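PDB 6K0P: alpha-1,3-glucanase from Paenibacillus glycanilyticus, which hydrolyses alpha-1,3-glucan as a family 87 glycoside hydrolase, its catalytic domain here carrying nigerose bound at several sites. Local coordinates for residues 17-22 against 322-327; 173-178 against 239-244; 187-192 against 211-216; 232-237 against 266-271. The protein carries 1 engineered substitution. One frame throughout, in Å; residues are numbered along the deposited sequence.

Interaction 1: 17-22 against 322-327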
loop_
_atom_site.group_PDB
_atom_site.type_symbol
_atom_site.label_atom_id
_atom_site.label_comp_id
_atom_site.label_asym_id
_atom_site.label_seq_id
_atom_site.Cartn_x
_atom_site.Cartn_y
_atom_site.Cartn_z
ATOM N N MET A 17 -1.954 -0.099 -14.462
ATOM C CA MET A 17 -1.418 -1.444 -14.408
ATOM C C MET A 17 -2.090 -2.336 -15.446
ATOM O O MET A 17 -3.202 -2.055 -15.905
ATOM C CB MET A 17 -1.625 -2.027 -13.001
ATOM C CG MET A 17 -1.141 -1.117 -11.864
ATOM S SD MET A 17 0.612 -0.671 -11.914
ATOM C CE MET A 17 1.370 -2.286 -12.036
ATOM N N PRO A 18 -1.424 -3.420 -15.861
ATOM C CA PRO A 18 -2.016 -4.292 -16.890
ATOM C C PRO A 18 -3.128 -5.184 -16.378
ATOM O O PRO A 18 -3.833 -5.794 -17.192
ATOM C CB PRO A 18 -0.825 -5.139 -17.364
ATOM C CG PRO A 18 0.107 -5.150 -16.231
ATOM C CD PRO A 18 -0.039 -3.805 -15.543
ATOM N N PHE A 19 -3.302 -5.292 -15.068
ATOM C CA PHE A 19 -4.382 -6.085 -14.516
ATOM C C PHE A 19 -5.579 -5.200 -14.212
ATOM O O PHE A 19 -5.442 -3.999 -13.948
ATOM C CB PHE A 19 -3.938 -6.853 -13.266
ATOM C CG PHE A 19 -3.238 -6.013 -12.238
ATOM C CD1 PHE A 19 -3.959 -5.349 -11.254
ATOM C CD2 PHE A 19 -1.858 -5.920 -12.229
ATOM C CE1 PHE A 19 -3.303 -4.589 -10.291
ATOM C CE2 PHE A 19 -1.199 -5.164 -11.270
ATOM C CZ PHE A 19 -1.924 -4.497 -10.303
ATOM N N THR A 20 -6.757 -5.808 -14.290
ATOM C CA THR A 20 -8.027 -5.185 -13.946
ATOM C C THR A 20 -8.482 -5.760 -12.613
ATOM O O THR A 20 -8.367 -6.967 -12.381
ATOM C CB THR A 20 -9.066 -5.525 -15.018
ATOM O OG1 THR A 20 -8.625 -5.006 -16.279
ATOM C CG2 THR A 20 -10.434 -4.927 -14.682
ATOM N N ILE A 21 -8.978 -4.897 -11.730
ATOM C CA ILE A 21 -9.492 -5.313 -10.429
ATOM C C ILE A 21 -11.011 -5.320 -10.480
ATOM O O ILE A 21 -11.637 -4.312 -10.837
ATOM C CB ILE A 21 -8.993 -4.383 -9.315
ATOM C CG1 ILE A 21 -7.474 -4.482 -9.197
ATOM C CG2 ILE A 21 -9.697 -4.718 -7.996
ATOM C CD1 ILE A 21 -6.881 -3.420 -8.340
ATOM N N MET A 22 -11.612 -6.448 -10.111
ATOM C CA MET A 22 -13.065 -6.565 -10.105
ATOM C C MET A 22 -13.541 -7.038 -8.743
ATOM O O MET A 22 -13.075 -8.066 -8.240
ATOM C CB MET A 22 -13.526 -7.516 -11.209
ATOM C CG MET A 22 -13.061 -7.035 -12.584
ATOM S SD MET A 22 -13.979 -7.798 -13.919
ATOM C CE MET A 22 -13.496 -9.486 -13.695
ATOM N N ASN A 322 6.457 0.916 -12.169
ATOM C CA ASN A 322 5.674 -0.226 -12.674
ATOM C C ASN A 322 5.700 -1.434 -11.739
ATOM O O ASN A 322 5.507 -2.568 -12.185
ATOM C CB ASN A 322 6.090 -0.644 -14.092
ATOM C CG ASN A 322 5.930 0.468 -15.101
ATOM O OD1 ASN A 322 5.178 1.424 -14.894
ATOM N ND2 ASN A 322 6.639 0.342 -16.215
ATOM N N ASN A 323 5.915 -1.216 -10.444
ATOM C CA ASN A 323 6.041 -2.318 -9.503
ATOM C C ASN A 323 4.707 -2.621 -8.832
ATOM O O ASN A 323 3.796 -1.788 -8.793
ATOM C CB ASN A 323 7.092 -2.005 -8.436
ATOM C CG ASN A 323 8.460 -1.747 -9.037
ATOM O OD1 ASN A 323 9.007 -2.598 -9.722
ATOM N ND2 ASN A 323 9.010 -0.559 -8.798
ATOM N N ARG A 324 4.619 -3.834 -8.281
ATOM C CA ARG A 324 3.474 -4.286 -7.495
ATOM C C ARG A 324 3.999 -4.690 -6.133
ATOM O O ARG A 324 4.883 -5.547 -6.041
ATOM C CB ARG A 324 2.804 -5.503 -8.139
ATOM C CG ARG A 324 2.671 -5.407 -9.626
ATOM C CD ARG A 324 2.137 -6.695 -10.225
ATOM N NE ARG A 324 2.269 -6.606 -11.666
ATOM C CZ ARG A 324 1.571 -7.320 -12.535
ATOM N NH1 ARG A 324 0.688 -8.208 -12.104
ATOM N NH2 ARG A 324 1.766 -7.139 -13.839
ATOM N N ILE A 325 3.464 -4.076 -5.084
ATOM C CA ILE A 325 3.885 -4.329 -3.712
ATOM C C ILE A 325 2.648 -4.823 -2.985
ATOM O O ILE A 325 1.723 -4.044 -2.749
ATOM C CB ILE A 325 4.410 -3.055 -3.046
ATOM C CG1 ILE A 325 5.493 -2.409 -3.909
ATOM C CG2 ILE A 325 4.914 -3.362 -1.640
ATOM C CD1 ILE A 325 5.746 -0.957 -3.543
ATOM N N LYS A 326 2.608 -6.104 -2.638
ATOM C CA LYS A 326 1.391 -6.651 -2.055
ATOM C C LYS A 326 1.685 -7.456 -0.802
ATOM O O LYS A 326 2.668 -8.201 -0.740
ATOM C CB LYS A 326 0.611 -7.508 -3.064
ATOM C CG LYS A 326 -0.054 -6.692 -4.184
ATOM C CD LYS A 326 -0.987 -7.565 -5.041
ATOM C CE LYS A 326 -0.263 -8.145 -6.236
ATOM N NZ LYS A 326 -1.143 -9.118 -6.951
ATOM N N ASN A 327 0.822 -7.294 0.205
ATOM C CA ASN A 327 0.821 -8.162 1.374
ATOM C C ASN A 327 2.181 -8.147 2.076
ATOM O O ASN A 327 2.828 -9.175 2.280
ATOM C CB ASN A 327 0.340 -9.568 0.992
ATOM C CG ASN A 327 -0.910 -9.523 0.137
ATOM O OD1 ASN A 327 -1.888 -8.858 0.494
ATOM N ND2 ASN A 327 -0.870 -10.183 -1.021
#

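Interaction 2: 173-178 against 239-244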
loop_
_atom_site.group_PDB
_atom_site.type_symbol
_atom_site.label_atom_id
_atom_site.label_comp_id
_atom_site.label_asym_id
_atom_site.label_seq_id
_atom_site.Cartn_x
_atom_site.Cartn_y
_atom_site.Cartn_z
ATOM N N GLU A 173 -5.585 -10.522 -15.832
ATOM C CA GLU A 173 -4.460 -9.993 -16.591
ATOM C C GLU A 173 -4.218 -10.874 -17.807
ATOM O O GLU A 173 -4.354 -12.100 -17.738
ATOM C CB GLU A 173 -3.196 -9.937 -15.713
ATOM C CG GLU A 173 -2.047 -9.147 -16.326
ATOM C CD GLU A 173 -0.867 -8.977 -15.382
ATOM O OE1 GLU A 173 -1.024 -9.220 -14.164
ATOM O OE2 GLU A 173 0.219 -8.606 -15.868
ATOM N N ASN A 174 -3.853 -10.239 -18.922
ATOM C CA ASN A 174 -3.389 -10.947 -20.113
ATOM C C ASN A 174 -1.864 -10.861 -20.118
ATOM O O ASN A 174 -1.285 -9.847 -20.520
ATOM C CB ASN A 174 -3.991 -10.331 -21.369
ATOM C CG ASN A 174 -3.630 -11.103 -22.614
ATOM O OD1 ASN A 174 -3.065 -12.193 -22.532
ATOM N ND2 ASN A 174 -3.967 -10.550 -23.780
ATOM N N VAL A 175 -1.220 -11.921 -19.660
ATOM C CA VAL A 175 0.228 -11.942 -19.486
ATOM C C VAL A 175 0.877 -12.420 -20.779
ATOM O O VAL A 175 0.528 -13.484 -21.312
ATOM C CB VAL A 175 0.606 -12.855 -18.311
ATOM C CG1 VAL A 175 2.105 -12.788 -18.046
ATOM C CG2 VAL A 175 -0.169 -12.425 -17.062
ATOM N N ALA A 176 1.829 -11.627 -21.285
ATOM C CA ALA A 176 2.581 -12.007 -22.468
ATOM C C ALA A 176 3.424 -13.247 -22.175
ATOM O O ALA A 176 3.699 -13.567 -21.014
ATOM C CB ALA A 176 3.512 -10.859 -22.852
ATOM N N PRO A 177 3.849 -13.963 -23.211
ATOM C CA PRO A 177 4.798 -15.075 -23.018
ATOM C C PRO A 177 6.075 -14.584 -22.360
ATOM O O PRO A 177 6.394 -13.383 -22.427
ATOM C CB PRO A 177 5.069 -15.561 -24.454
ATOM C CG PRO A 177 3.895 -15.100 -25.244
ATOM C CD PRO A 177 3.427 -13.816 -24.616
ATOM N N PRO A 178 6.832 -15.476 -21.715
ATOM C CA PRO A 178 8.046 -15.043 -21.008
ATOM C C PRO A 178 9.089 -14.458 -21.947
ATOM O O PRO A 178 9.276 -14.922 -23.075
ATOM C CB PRO A 178 8.557 -16.328 -20.347
ATOM C CG PRO A 178 7.970 -17.437 -21.169
ATOM C CD PRO A 178 6.615 -16.928 -21.600
ATOM N N PRO A 239 7.308 -10.801 -14.213
ATOM C CA PRO A 239 6.995 -11.143 -12.812
ATOM C C PRO A 239 6.109 -12.371 -12.636
ATOM O O PRO A 239 6.178 -13.011 -11.579
ATOM C CB PRO A 239 6.334 -9.867 -12.261
ATOM C CG PRO A 239 5.860 -9.122 -13.465
ATOM C CD PRO A 239 6.846 -9.451 -14.576
ATOM N N TRP A 240 5.273 -12.717 -13.617
ATOM C CA TRP A 240 4.508 -13.961 -13.529
ATOM C C TRP A 240 5.367 -15.193 -13.772
ATOM O O TRP A 240 4.905 -16.312 -13.515
ATOM C CB TRP A 240 3.347 -13.947 -14.534
ATOM C CG TRP A 240 2.098 -13.285 -14.016
ATOM C CD1 TRP A 240 1.730 -11.974 -14.176
ATOM C CD2 TRP A 240 1.053 -13.904 -13.250
ATOM N NE1 TRP A 240 0.508 -11.745 -13.570
ATOM C CE2 TRP A 240 0.079 -12.912 -12.988
ATOM C CE3 TRP A 240 0.846 -15.202 -12.759
ATOM C CZ2 TRP A 240 -1.085 -13.179 -12.257
ATOM C CZ3 TRP A 240 -0.312 -15.460 -12.031
ATOM C CH2 TRP A 240 -1.260 -14.456 -11.792
ATOM N N TYR A 241 6.594 -15.027 -14.267
ATOM C CA TYR A 241 7.412 -16.164 -14.680
ATOM C C TYR A 241 8.651 -16.367 -13.824
ATOM O O TYR A 241 8.897 -17.486 -13.372
ATOM C CB TYR A 241 7.821 -16.009 -16.151
ATOM C CG TYR A 241 6.646 -15.936 -17.083
ATOM C CD1 TYR A 241 5.842 -17.046 -17.296
ATOM C CD2 TYR A 241 6.325 -14.749 -17.728
ATOM C CE1 TYR A 241 4.744 -16.979 -18.154
ATOM C CE2 TYR A 241 5.242 -14.670 -18.577
ATOM C CZ TYR A 241 4.461 -15.789 -18.785
ATOM O OH TYR A 241 3.379 -15.705 -19.632
ATOM N N THR A 242 9.458 -15.328 -13.613
ATOM C CA THR A 242 10.663 -15.444 -12.793
ATOM C C THR A 242 10.264 -15.159 -11.355
ATOM O O THR A 242 9.877 -14.033 -11.031
ATOM C CB THR A 242 11.713 -14.436 -13.247
ATOM O OG1 THR A 242 12.116 -14.739 -14.588
ATOM C CG2 THR A 242 12.943 -14.485 -12.325
ATOM N N LYS A 243 10.357 -16.173 -10.496
ATOM C CA LYS A 243 9.959 -16.067 -9.096
ATOM C C LYS A 243 11.170 -16.338 -8.218
ATOM O O LYS A 243 11.694 -17.458 -8.211
ATOM C CB LYS A 243 8.864 -17.090 -8.778
ATOM C CG LYS A 243 7.613 -16.913 -9.635
ATOM C CD LYS A 243 6.642 -18.074 -9.428
ATOM C CE LYS A 243 5.416 -17.946 -10.326
ATOM N NZ LYS A 243 4.415 -19.000 -9.981
ATOM N N LEU A 244 11.591 -15.327 -7.463
ATOM C CA LEU A 244 12.625 -15.501 -6.454
ATOM C C LEU A 244 11.917 -15.842 -5.149
ATOM O O LEU A 244 11.033 -15.097 -4.707
ATOM C CB LEU A 244 13.438 -14.218 -6.310
ATOM C CG LEU A 244 13.984 -13.601 -7.600
ATOM C CD1 LEU A 244 14.898 -12.412 -7.260
ATOM C CD2 LEU A 244 14.719 -14.627 -8.460
#

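Interaction 3: 187-192 against 211-216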
loop_
_atom_site.group_PDB
_atom_site.type_symbol
_atom_site.label_atom_id
_atom_site.label_comp_id
_atom_site.label_asym_id
_atom_site.label_seq_id
_atom_site.Cartn_x
_atom_site.Cartn_y
_atom_site.Cartn_z
ATOM N N TYR A 187 24.451 -11.231 -20.698
ATOM C CA TYR A 187 23.763 -11.505 -19.439
ATOM C C TYR A 187 24.020 -12.958 -19.070
ATOM O O TYR A 187 23.585 -13.870 -19.786
ATOM C CB TYR A 187 22.260 -11.248 -19.581
ATOM C CG TYR A 187 21.916 -9.807 -19.879
ATOM C CD1 TYR A 187 21.949 -9.324 -21.179
ATOM C CD2 TYR A 187 21.569 -8.924 -18.855
ATOM C CE1 TYR A 187 21.648 -7.999 -21.469
ATOM C CE2 TYR A 187 21.264 -7.596 -19.132
ATOM C CZ TYR A 187 21.309 -7.140 -20.444
ATOM O OH TYR A 187 21.003 -5.834 -20.758
ATOM N N VAL A 188 24.733 -13.174 -17.963
ATOM C CA VAL A 188 24.998 -14.528 -17.481
ATOM C C VAL A 188 23.692 -15.132 -16.977
ATOM O O VAL A 188 23.026 -14.560 -16.107
ATOM C CB VAL A 188 26.051 -14.506 -16.366
ATOM C CG1 VAL A 188 26.339 -15.925 -15.888
ATOM C CG2 VAL A 188 27.337 -13.826 -16.851
ATOM N N ALA A 189 23.321 -16.295 -17.505
ATOM C CA ALA A 189 22.046 -16.898 -17.124
ATOM C C ALA A 189 22.164 -17.703 -15.838
ATOM O O ALA A 189 23.032 -18.577 -15.709
ATOM C CB ALA A 189 21.519 -17.804 -18.239
ATOM N N VAL A 190 21.281 -17.403 -14.884
ATOM C CA VAL A 190 21.008 -18.346 -13.814
ATOM C C VAL A 190 20.403 -19.598 -14.448
ATOM O O VAL A 190 19.723 -19.531 -15.480
ATOM C CB VAL A 190 20.048 -17.679 -12.811
ATOM C CG1 VAL A 190 19.525 -18.675 -11.777
ATOM C CG2 VAL A 190 20.757 -16.494 -12.135
ATOM N N SER A 191 20.685 -20.754 -13.852
ATOM C CA SER A 191 20.205 -22.018 -14.393
ATOM C C SER A 191 20.029 -23.004 -13.249
ATOM O O SER A 191 20.342 -22.708 -12.096
ATOM C CB SER A 191 21.212 -22.592 -15.388
ATOM O OG SER A 191 22.320 -23.119 -14.674
ATOM N N ALA A 192 19.548 -24.203 -13.590
ATOM C CA ALA A 192 19.378 -25.252 -12.588
ATOM C C ALA A 192 20.669 -25.548 -11.828
ATOM O O ALA A 192 20.613 -26.002 -10.681
ATOM C CB ALA A 192 18.830 -26.523 -13.238
ATOM N N GLY A 211 25.187 -7.946 -16.920
ATOM C CA GLY A 211 24.459 -8.369 -15.735
ATOM C C GLY A 211 24.128 -9.840 -15.805
ATOM O O GLY A 211 24.877 -10.637 -16.389
ATOM N N ILE A 212 22.998 -10.192 -15.193
ATOM C CA ILE A 212 22.525 -11.567 -15.166
ATOM C C ILE A 212 21.087 -11.623 -15.649
ATOM O O ILE A 212 20.341 -10.640 -15.570
ATOM C CB ILE A 212 22.653 -12.229 -13.775
ATOM C CG1 ILE A 212 21.689 -11.596 -12.764
ATOM C CG2 ILE A 212 24.095 -12.169 -13.287
ATOM C CD1 ILE A 212 21.544 -12.409 -11.461
ATOM N N TYR A 213 20.714 -12.785 -16.171
ATOM C CA TYR A 213 19.350 -13.085 -16.571
ATOM C C TYR A 213 18.850 -14.226 -15.705
ATOM O O TYR A 213 19.545 -15.236 -15.535
ATOM C CB TYR A 213 19.307 -13.507 -18.043
ATOM C CG TYR A 213 17.964 -14.031 -18.491
ATOM C CD1 TYR A 213 16.867 -13.179 -18.625
ATOM C CD2 TYR A 213 17.790 -15.381 -18.787
ATOM C CE1 TYR A 213 15.633 -13.667 -19.045
ATOM C CE2 TYR A 213 16.565 -15.867 -19.218
ATOM C CZ TYR A 213 15.498 -15.011 -19.340
ATOM O OH TYR A 213 14.292 -15.521 -19.771
ATOM N N ILE A 214 17.653 -14.063 -15.152
ATOM C CA ILE A 214 17.043 -15.089 -14.317
ATOM C C ILE A 214 15.834 -15.639 -15.066
ATOM O O ILE A 214 14.832 -14.925 -15.236
ATOM C CB ILE A 214 16.660 -14.559 -12.932
ATOM C CG1 ILE A 214 17.825 -13.774 -12.325
ATOM C CG2 ILE A 214 16.272 -15.717 -12.020
ATOM C CD1 ILE A 214 17.569 -13.243 -10.898
ATOM N N PRO A 215 15.889 -16.874 -15.546
ATOM C CA PRO A 215 14.828 -17.395 -16.414
ATOM C C PRO A 215 13.531 -17.609 -15.654
ATOM O O PRO A 215 13.449 -17.489 -14.428
ATOM C CB PRO A 215 15.378 -18.747 -16.886
ATOM C CG PRO A 215 16.823 -18.747 -16.550
ATOM C CD PRO A 215 17.007 -17.817 -15.385
ATOM N N ALA A 216 12.497 -17.962 -16.414
ATOM C CA ALA A 216 11.256 -18.415 -15.802
ATOM C C ALA A 216 11.550 -19.566 -14.851
ATOM O O ALA A 216 12.396 -20.426 -15.130
ATOM C CB ALA A 216 10.293 -18.884 -16.897
#

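Interaction 4: 232-237 against 266-271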
loop_
_atom_site.group_PDB
_atom_site.type_symbol
_atom_site.label_atom_id
_atom_site.label_comp_id
_atom_site.label_asym_id
_atom_site.label_seq_id
_atom_site.Cartn_x
_atom_site.Cartn_y
_atom_site.Cartn_z
ATOM N N THR A 232 25.013 -3.070 -12.157
ATOM C CA THR A 232 24.620 -4.424 -12.528
ATOM C C THR A 232 23.177 -4.399 -13.004
ATOM O O THR A 232 22.331 -3.735 -12.399
ATOM C CB THR A 232 24.680 -5.312 -11.279
ATOM O OG1 THR A 232 25.993 -5.245 -10.701
ATOM C CG2 THR A 232 24.334 -6.760 -11.594
ATOM N N GLU A 233 22.887 -5.118 -14.083
ATOM C CA GLU A 233 21.512 -5.342 -14.515
ATOM C C GLU A 233 21.092 -6.740 -14.084
ATOM O O GLU A 233 21.813 -7.714 -14.324
ATOM C CB GLU A 233 21.405 -5.222 -16.032
ATOM C CG GLU A 233 21.708 -3.839 -16.560
ATOM C CD GLU A 233 21.587 -3.765 -18.061
ATOM O OE1 GLU A 233 20.670 -4.402 -18.617
ATOM O OE2 GLU A 233 22.418 -3.070 -18.686
ATOM N N ILE A 234 19.934 -6.840 -13.435
ATOM C CA ILE A 234 19.316 -8.116 -13.099
ATOM C C ILE A 234 17.975 -8.141 -13.813
ATOM O O ILE A 234 17.109 -7.304 -13.534
ATOM C CB ILE A 234 19.161 -8.287 -11.582
ATOM C CG1 ILE A 234 20.540 -8.222 -10.921
ATOM C CG2 ILE A 234 18.463 -9.611 -11.245
ATOM C CD1 ILE A 234 20.519 -8.378 -9.442
ATOM N N VAL A 235 17.822 -9.060 -14.762
ATOM C CA VAL A 235 16.683 -9.077 -15.677
ATOM C C VAL A 235 16.025 -10.447 -15.599
ATOM O O VAL A 235 16.691 -11.469 -15.797
ATOM C CB VAL A 235 17.127 -8.798 -17.126
ATOM C CG1 VAL A 235 15.929 -8.805 -18.053
ATOM C CG2 VAL A 235 17.906 -7.468 -17.219
ATOM N N GLY A 236 14.719 -10.470 -15.324
ATOM C CA GLY A 236 13.943 -11.689 -15.358
ATOM C C GLY A 236 13.140 -11.823 -16.643
ATOM O O GLY A 236 13.278 -11.045 -17.591
ATOM N N ALA A 237 12.254 -12.818 -16.640
ATOM C CA ALA A 237 11.398 -13.136 -17.776
ATOM C C ALA A 237 10.034 -12.472 -17.688
ATOM O O ALA A 237 9.214 -12.645 -18.595
ATOM C CB ALA A 237 11.213 -14.658 -17.872
ATOM N N SER A 266 22.573 0.441 -10.870
ATOM C CA SER A 266 22.057 -0.879 -11.211
ATOM C C SER A 266 20.575 -0.822 -11.580
ATOM O O SER A 266 19.863 0.145 -11.300
ATOM C CB SER A 266 22.235 -1.833 -10.027
ATOM O OG SER A 266 23.610 -2.119 -9.794
ATOM N N THR A 267 20.112 -1.902 -12.209
ATOM C CA THR A 267 18.717 -2.069 -12.583
ATOM C C THR A 267 18.286 -3.468 -12.181
ATOM O O THR A 267 18.999 -4.437 -12.454
ATOM C CB THR A 267 18.544 -1.916 -14.097
ATOM O OG1 THR A 267 18.950 -0.595 -14.493
ATOM C CG2 THR A 267 17.092 -2.142 -14.494
ATOM N N ILE A 268 17.138 -3.572 -11.514
ATOM C CA ILE A 268 16.510 -4.856 -11.225
ATOM C C ILE A 268 15.126 -4.813 -11.848
ATOM O O ILE A 268 14.331 -3.917 -11.528
ATOM C CB ILE A 268 16.408 -5.108 -9.712
ATOM C CG1 ILE A 268 17.796 -5.066 -9.064
ATOM C CG2 ILE A 268 15.724 -6.443 -9.437
ATOM C CD1 ILE A 268 17.776 -5.154 -7.545
ATOM N N ARG A 269 14.823 -5.764 -12.734
ATOM C CA ARG A 269 13.555 -5.660 -13.448
ATOM C C ARG A 269 12.972 -7.008 -13.847
ATOM O O ARG A 269 13.689 -7.996 -14.032
ATOM C CB ARG A 269 13.658 -4.760 -14.688
ATOM C CG ARG A 269 14.568 -5.309 -15.794
ATOM C CD ARG A 269 14.569 -4.338 -16.972
ATOM N NE ARG A 269 15.602 -4.576 -17.975
ATOM C CZ ARG A 269 15.395 -5.220 -19.116
ATOM N NH1 ARG A 269 14.194 -5.716 -19.387
ATOM N NH2 ARG A 269 16.387 -5.367 -19.994
ATOM N N ASP A 270 11.639 -7.014 -13.993
ATOM C CA ASP A 270 10.908 -8.064 -14.708
ATOM C C ASP A 270 10.934 -9.400 -13.960
ATOM O O ASP A 270 11.227 -10.447 -14.532
ATOM C CB ASP A 270 11.393 -8.215 -16.153
ATOM C CG ASP A 270 11.327 -6.916 -16.933
ATOM O OD1 ASP A 270 10.514 -6.028 -16.587
ATOM O OD2 ASP A 270 12.081 -6.786 -17.915
ATOM N N LEU A 271 10.600 -9.362 -12.675
ATOM C CA LEU A 271 10.630 -10.577 -11.874
ATOM C C LEU A 271 9.746 -10.377 -10.653
ATOM O O LEU A 271 9.318 -9.263 -10.348
ATOM C CB LEU A 271 12.072 -10.943 -11.479
ATOM C CG LEU A 271 12.936 -9.888 -10.763
ATOM C CD1 LEU A 271 12.576 -9.757 -9.283
ATOM C CD2 LEU A 271 14.426 -10.216 -10.933
HETATM O O HOH W 1 18.215 -3.628 -17.960
#

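Interaction 1: 17-22 against 322-327
M17 and N322 make the closest backbone approach, with CA atoms 7.4 Å apart, and no hydrogen bond joins 17-22 to 322-327, so side chains carry the contact. R324 is the centre of it. Its chain is extended from CG to NE (chi2 174°, chi3 -170°) and runs alongside F19 but the other way. F19 CD2 lies over one face of the guanidinium, 3.4 Å from R324 NH1; the ring and guanidinium planes are inclined by 52°, which rules out a flat stack. P18 and R324 meet tip to tip, P18 CG lying 3.5 Å from R324 NH2. The charge of R324 is answered by E173, whose OE1 forms a salt bridge with NH1. An alanine in place of R324 would probably leave E173 without this cationic mate and open a gap beside F19 and P18. F19 also packs edge-to-face on Y348, and W240 and W302 touch R324. The loop leading into strand 20-23, which pairs with strand 165-173 in the N-terminal domain, is thus set against strand 319-326 of the right-handed parallel beta-helix, itself flanked by strands 297-304 and 343-350.

Interaction 2: 173-178 against 239-244
Two hydrogen bonds, both donated by aromatic side chains, join 173-178 to 239-244. W240 NE1 gives its hydrogen to E173 OE1 at 3.0 Å and 162°; the acceptor lies at the indole edge, near the ring plane, while the donor stands well above the carboxylate plane. Y241 OH donates to the backbone O of A176 at 2.6 Å, approaching from above the carbonyl plane. Apolar contacts accompany these bonds. V175 divides its methyls between the two rings: CG2, anti to the carbonyl carbon, lies over the five-membered ring of W240 in a CH-pi contact, 3.7 Å from its centroid, whereas CG1 is 3.7 Å from Y241 CE2. P178 crosses the Y241 ring at about a right angle and covers one face, its CB 3.9 Å from the centroid in a second CH-pi contact. A leucine in place of Y241 would probably leave the A176 carbonyl without its hydroxyl partner and P178 without an aromatic face to pack on. The charged partner here is E173, whose OE1 also forms a salt bridge with R324. That oxygen thus meets both an indole N-H and a guanidinium, likely to stabilise its negative charge, while aromatic rings chiefly hold the linker leaving strand 165-173 on the beta-helix.

Interaction 3: 187-192 against 211-216
V190 chi1 of 171° puts CG1 anti to the backbone N and leaves CG2 anti to the carbonyl carbon, where it meets I214 CG1 at 4.0 Å; the two side chains lie side by side and point the same way. I212 takes a different first torsion, with CG1 between the backbone N and the carbonyl carbon (chi1 68°), and an extended chi2 of 167° carries CD1 to 4.2 Å from V190 CG2. The backbones form a short parallel pairing in which Y187, V188 and A189 are matched with G211, I212 and Y213. Three hydrogen bonds hold it: V188 N to G211 O at 3.0 Å, Y213 N to V188 O at 2.9 Å, and V190 N to Y213 O at 2.9 Å. Y187 and Y213 share one face of the sheet, their CB atoms 4.0 Å apart; V188 and I212 share the other. Beyond the strand pairing, P215 CG lies 3.2 Å from V190 O. The Y187 hydroxyl bonds to E233, and that of Y213 to the carbonyl of Q179. Helix 196-204 lies between the two strands in the chain and packs A199 on V188, V190 and I212. These are the first parallel strands of the beta-helix, and strand 233-236 comes next beyond 211-214.

Interaction 4: 232-237 against 266-271
V235 and R269 lie side by side and point the same way, on the sheet face shared with E233 and T267. R269 has CG between the backbone N and the carbonyl carbon (chi1 66°), and its chain then runs extended to NE. The guanidinium lies flat against the valine methyls: V235 CG1 sits over its centre, 3.8 Å from R269 CZ. NH1 forms a salt bridge with D270 OD2 at 2.8 Å. At the guanidinium edge, one water accepts from NE and donates to E233 OE1, itself bonded to Y187 OH. On the opposite face, I234 CD1 faces I268 CG1. L271, past the corner at D270, also meets I234: their side chains cross obliquely, CG2 of I234 to CD2 of L271 4.1 Å. The two strands are successive parallel strands of the beta-helix, axes 8° apart, and the corner turns the chain to its next face. Four backbone hydrogen bonds join them, from T267 N with T232 O to G236 N with R269 O, and S266 OG accepts from T232 N at 2.9 Å. Aliphatic side chains meet on one face, while on the other an arginine lying on valine is fixed by a carboxylate and a bridging water, which probably steadies its charge.

Overall arrangement
Interactions 3 and 4 are buried strand pairings in adjoining parts of the parallel beta-helix, where strand 211-214 lies next to 233-236. Interactions 1 and 2 are only partly buried and instead set the N-terminal domain and its linker against the beta-helix. They share one polar node, the salt bridge between E173 and R324, so an acidic residue of 173-178 and a basic one of 322-327 tie the two contacts together. Interaction 2 also touches the pairings of interactions 3 and 4, through T242 OG1 with I214 O and A237 N. Backbone hydrogen bonds thus dominate within the beta-helix, whereas aromatic, proline and charged side chains join the domains.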